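Lipase (Photobacterium sp. M37, PDB 2ORY) probably hydrolyses triacylglycerols as a cold-adapted lipase of the alpha/beta hydrolase fold. Local coordinates at residues A[87-92]-A[168-173]. Residues are numbered along the deposited sequence; the frame is centred on the assembly and turned at random.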
ATOM      1  N   ILE A  87       0.591 -11.387  -2.065  1.00 27.43           N
ATOM      2  CA  ILE A  87      -0.553 -10.875  -1.303  1.00 23.23           C
ATOM      3  C   ILE A  87      -0.602  -9.366  -1.653  1.00 26.93           C
ATOM      4  O   ILE A  87       0.335  -8.628  -1.349  1.00 27.00           O
ATOM      5  CB  ILE A  87      -0.345 -11.011   0.206  1.00 25.59           C
ATOM      6  CG1 ILE A  87      -0.264 -12.480   0.612  1.00 23.62           C
ATOM      7  CG2 ILE A  87      -1.456 -10.278   0.934  1.00 23.54           C
ATOM      8  CD1 ILE A  87       0.010 -12.657   2.110  1.00 23.67           C
ATOM      9  N   ALA A  88      -1.667  -8.918  -2.310  1.00 24.75           N
ATOM     10  CA  ALA A  88      -1.775  -7.509  -2.697  1.00 27.04           C
ATOM     11  C   ALA A  88      -2.850  -6.819  -1.848  1.00 29.61           C
ATOM     12  O   ALA A  88      -3.907  -7.393  -1.576  1.00 26.30           O
ATOM     13  CB  ALA A  88      -2.101  -7.392  -4.194  1.00 28.76           C
ATOM     14  N   ILE A  89      -2.565  -5.588  -1.427  1.00 28.48           N
ATOM     15  CA  ILE A  89      -3.464  -4.845  -0.559  1.00 24.93           C
ATOM     16  C   ILE A  89      -3.801  -3.469  -1.108  1.00 28.51           C
ATOM     17  O   ILE A  89      -2.947  -2.767  -1.645  1.00 29.95           O
ATOM     18  CB  ILE A  89      -2.830  -4.728   0.860  1.00 29.57           C
ATOM     19  CG1 ILE A  89      -2.785  -6.137   1.495  1.00 30.78           C
ATOM     20  CG2 ILE A  89      -3.594  -3.702   1.732  1.00 28.76           C
ATOM     21  CD1 ILE A  89      -1.924  -6.267   2.723  1.00 26.66           C
ATOM     22  N   ARG A  90      -5.063  -3.090  -0.952  1.00 25.78           N
ATOM     23  CA  ARG A  90      -5.573  -1.805  -1.427  1.00 26.12           C
ATOM     24  C   ARG A  90      -6.304  -1.135  -0.273  1.00 27.24           C
ATOM     25  O   ARG A  90      -6.864  -1.820   0.585  1.00 22.45           O
ATOM     26  CB  ARG A  90      -6.575  -2.054  -2.566  1.00 32.89           C
ATOM     27  CG  ARG A  90      -7.226  -0.824  -3.156  1.00 33.70           C
ATOM     28  CD  ARG A  90      -8.450  -1.163  -4.002  1.00 24.94           C
ATOM     29  NE  ARG A  90      -9.644  -1.290  -3.179  1.00 40.88           N
ATOM     30  CZ  ARG A  90     -10.846  -1.597  -3.648  1.00 42.40           C
ATOM     31  NH1 ARG A  90     -11.021  -1.811  -4.945  1.00 51.05           N
ATOM     32  NH2 ARG A  90     -11.870  -1.710  -2.820  1.00 52.50           N
ATOM     33  N   GLY A  91      -6.281   0.197  -0.262  1.00 26.54           N
ATOM     34  CA  GLY A  91      -6.985   0.986   0.732  1.00 21.24           C
ATOM     35  C   GLY A  91      -8.061   1.748  -0.037  1.00 23.72           C
ATOM     36  O   GLY A  91      -8.603   1.218  -0.997  1.00 22.03           O
ATOM     37  N   THR A  92      -8.348   2.990   0.350  1.00 20.21           N
ATOM     38  CA  THR A  92      -9.362   3.823  -0.310  1.00 22.76           C
ATOM     39  C   THR A  92      -8.840   4.436  -1.609  1.00 25.34           C
ATOM     40  O   THR A  92      -7.642   4.407  -1.872  1.00 23.08           O
ATOM     41  CB  THR A  92      -9.747   4.974   0.603  1.00 24.94           C
ATOM     42  OG1 THR A  92      -9.864   4.471   1.926  1.00 42.86           O
ATOM     43  CG2 THR A  92     -11.058   5.571   0.221  1.00 16.26           C
ATOM     44  N   ILE A 168       6.460 -15.726  -0.340  1.00 29.78           N
ATOM     45  CA  ILE A 168       5.356 -14.790  -0.371  1.00 25.79           C
ATOM     46  C   ILE A 168       5.869 -13.370  -0.433  1.00 22.93           C
ATOM     47  O   ILE A 168       6.713 -12.992   0.358  1.00 20.79           O
ATOM     48  CB  ILE A 168       4.439 -14.916   0.888  1.00 28.72           C
ATOM     49  CG1 ILE A 168       3.760 -16.288   0.901  1.00 25.99           C
ATOM     50  CG2 ILE A 168       3.379 -13.789   0.899  1.00 24.85           C
ATOM     51  CD1 ILE A 168       2.668 -16.440   1.939  1.00 31.94           C
ATOM     52  N   CYS A 169       5.375 -12.600  -1.403  1.00 24.20           N
ATOM     53  CA  CYS A 169       5.723 -11.187  -1.505  1.00 24.44           C
ATOM     54  C   CYS A 169       4.429 -10.414  -1.182  1.00 22.83           C
ATOM     55  O   CYS A 169       3.371 -10.694  -1.745  1.00 21.27           O
ATOM     56  CB  CYS A 169       6.202 -10.820  -2.912  1.00 27.13           C
ATOM     57  SG  CYS A 169       6.819  -9.114  -3.003  1.00 28.77           S
ATOM     58  N   VAL A 170       4.497  -9.470  -0.250  1.00 25.74           N
ATOM     59  CA  VAL A 170       3.317  -8.685   0.103  1.00 20.47           C
ATOM     60  C   VAL A 170       3.531  -7.306  -0.491  1.00 23.17           C
ATOM     61  O   VAL A 170       4.522  -6.643  -0.190  1.00 25.46           O
ATOM     62  CB  VAL A 170       3.150  -8.564   1.637  1.00 23.73           C
ATOM     63  CG1 VAL A 170       1.765  -7.979   1.957  1.00 19.19           C
ATOM     64  CG2 VAL A 170       3.379  -9.942   2.310  1.00  8.32           C
ATOM     65  N   THR A 171       2.609  -6.880  -1.348  1.00 22.40           N
ATOM     66  CA  THR A 171       2.730  -5.581  -1.994  1.00 20.01           C
ATOM     67  C   THR A 171       1.443  -4.748  -1.897  1.00 21.87           C
ATOM     68  O   THR A 171       0.363  -5.260  -1.576  1.00 22.12           O
ATOM     69  CB  THR A 171       3.129  -5.763  -3.473  1.00 17.05           C
ATOM     70  OG1 THR A 171       3.519  -4.511  -4.024  1.00 18.07           O
ATOM     71  CG2 THR A 171       1.962  -6.304  -4.280  1.00 25.56           C
ATOM     72  N   GLY A 172       1.574  -3.454  -2.171  1.00 22.84           N
ATOM     73  CA  GLY A 172       0.432  -2.566  -2.105  1.00 20.40           C
ATOM     74  C   GLY A 172       0.879  -1.143  -2.347  1.00 21.92           C
ATOM     75  O   GLY A 172       2.051  -0.816  -2.143  1.00 19.55           O
ATOM     76  N   HIS A 173      -0.061  -0.305  -2.780  1.00 20.23           N
ATOM     77  CA  HIS A 173       0.174   1.111  -3.088  1.00 22.02           C
ATOM     78  C   HIS A 173      -0.656   2.038  -2.193  1.00 20.15           C
ATOM     79  O   HIS A 173      -1.761   1.687  -1.797  1.00 24.59           O
ATOM     80  CB  HIS A 173      -0.172   1.357  -4.572  1.00 17.04           C
ATOM     81  CG  HIS A 173      -0.143   2.795  -4.989  1.00 23.81           C
ATOM     82  ND1 HIS A 173      -1.250   3.620  -4.920  1.00 28.19           N
ATOM     83  CD2 HIS A 173       0.860   3.558  -5.491  1.00 19.94           C
ATOM     84  CE1 HIS A 173      -0.929   4.823  -5.358  1.00 23.95           C
ATOM     85  NE2 HIS A 173       0.348   4.814  -5.709  1.00 29.11           N
TER
HETATM   86  O   HOH W   1      -2.441  -1.609  -3.814  1.00 21.45           O
HETATM   87  O   HOH W   2      -4.600   2.020  -1.103  1.00 20.26           O
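Ile87 holds CG1 anti to its carbonyl carbon (chi1 -65°) and extends on to CD1, which meets CG2 of Ile168 at 3.8 Å. Val170 has CG1 anti to its backbone N (chi1 -169°). This methyl lies 4.1 Å from Ile87 CG2, and CD1 of Ile89 reaches the same methyl. Met73 of strand 66-78 also touches both Ile87 and Ile89. The two strands run parallel, tied by three backbone hydrogen bonds. Ile87 N donates to Cys169 O at 2.9 Å, Thr171 N donates to Ile87 O, and Ile89 N donates to Thr171 O in a more bent bond (144° at the hydrogen). The strands are neighbours in the central sheet of the alpha/beta hydrolase fold. Segment 168-173 runs into what is probably the nucleophile elbow, a GxSxG pattern with Gly172 as first glycine and Ser174 as serine. On the other sheet face, Ala88 CB stands 4.2 Å from Thr171 CG2, while Thr171 OG1 is hydrogen-bonded to Ile204 O. Toward the elbow the strands separate. One water donates to Ile89 O and accepts from His173 N. A second joins Gly91 N to His173 O. The His173 ring turns away from strand 87-90, its NE2 hydrogen-bonded to His312 O.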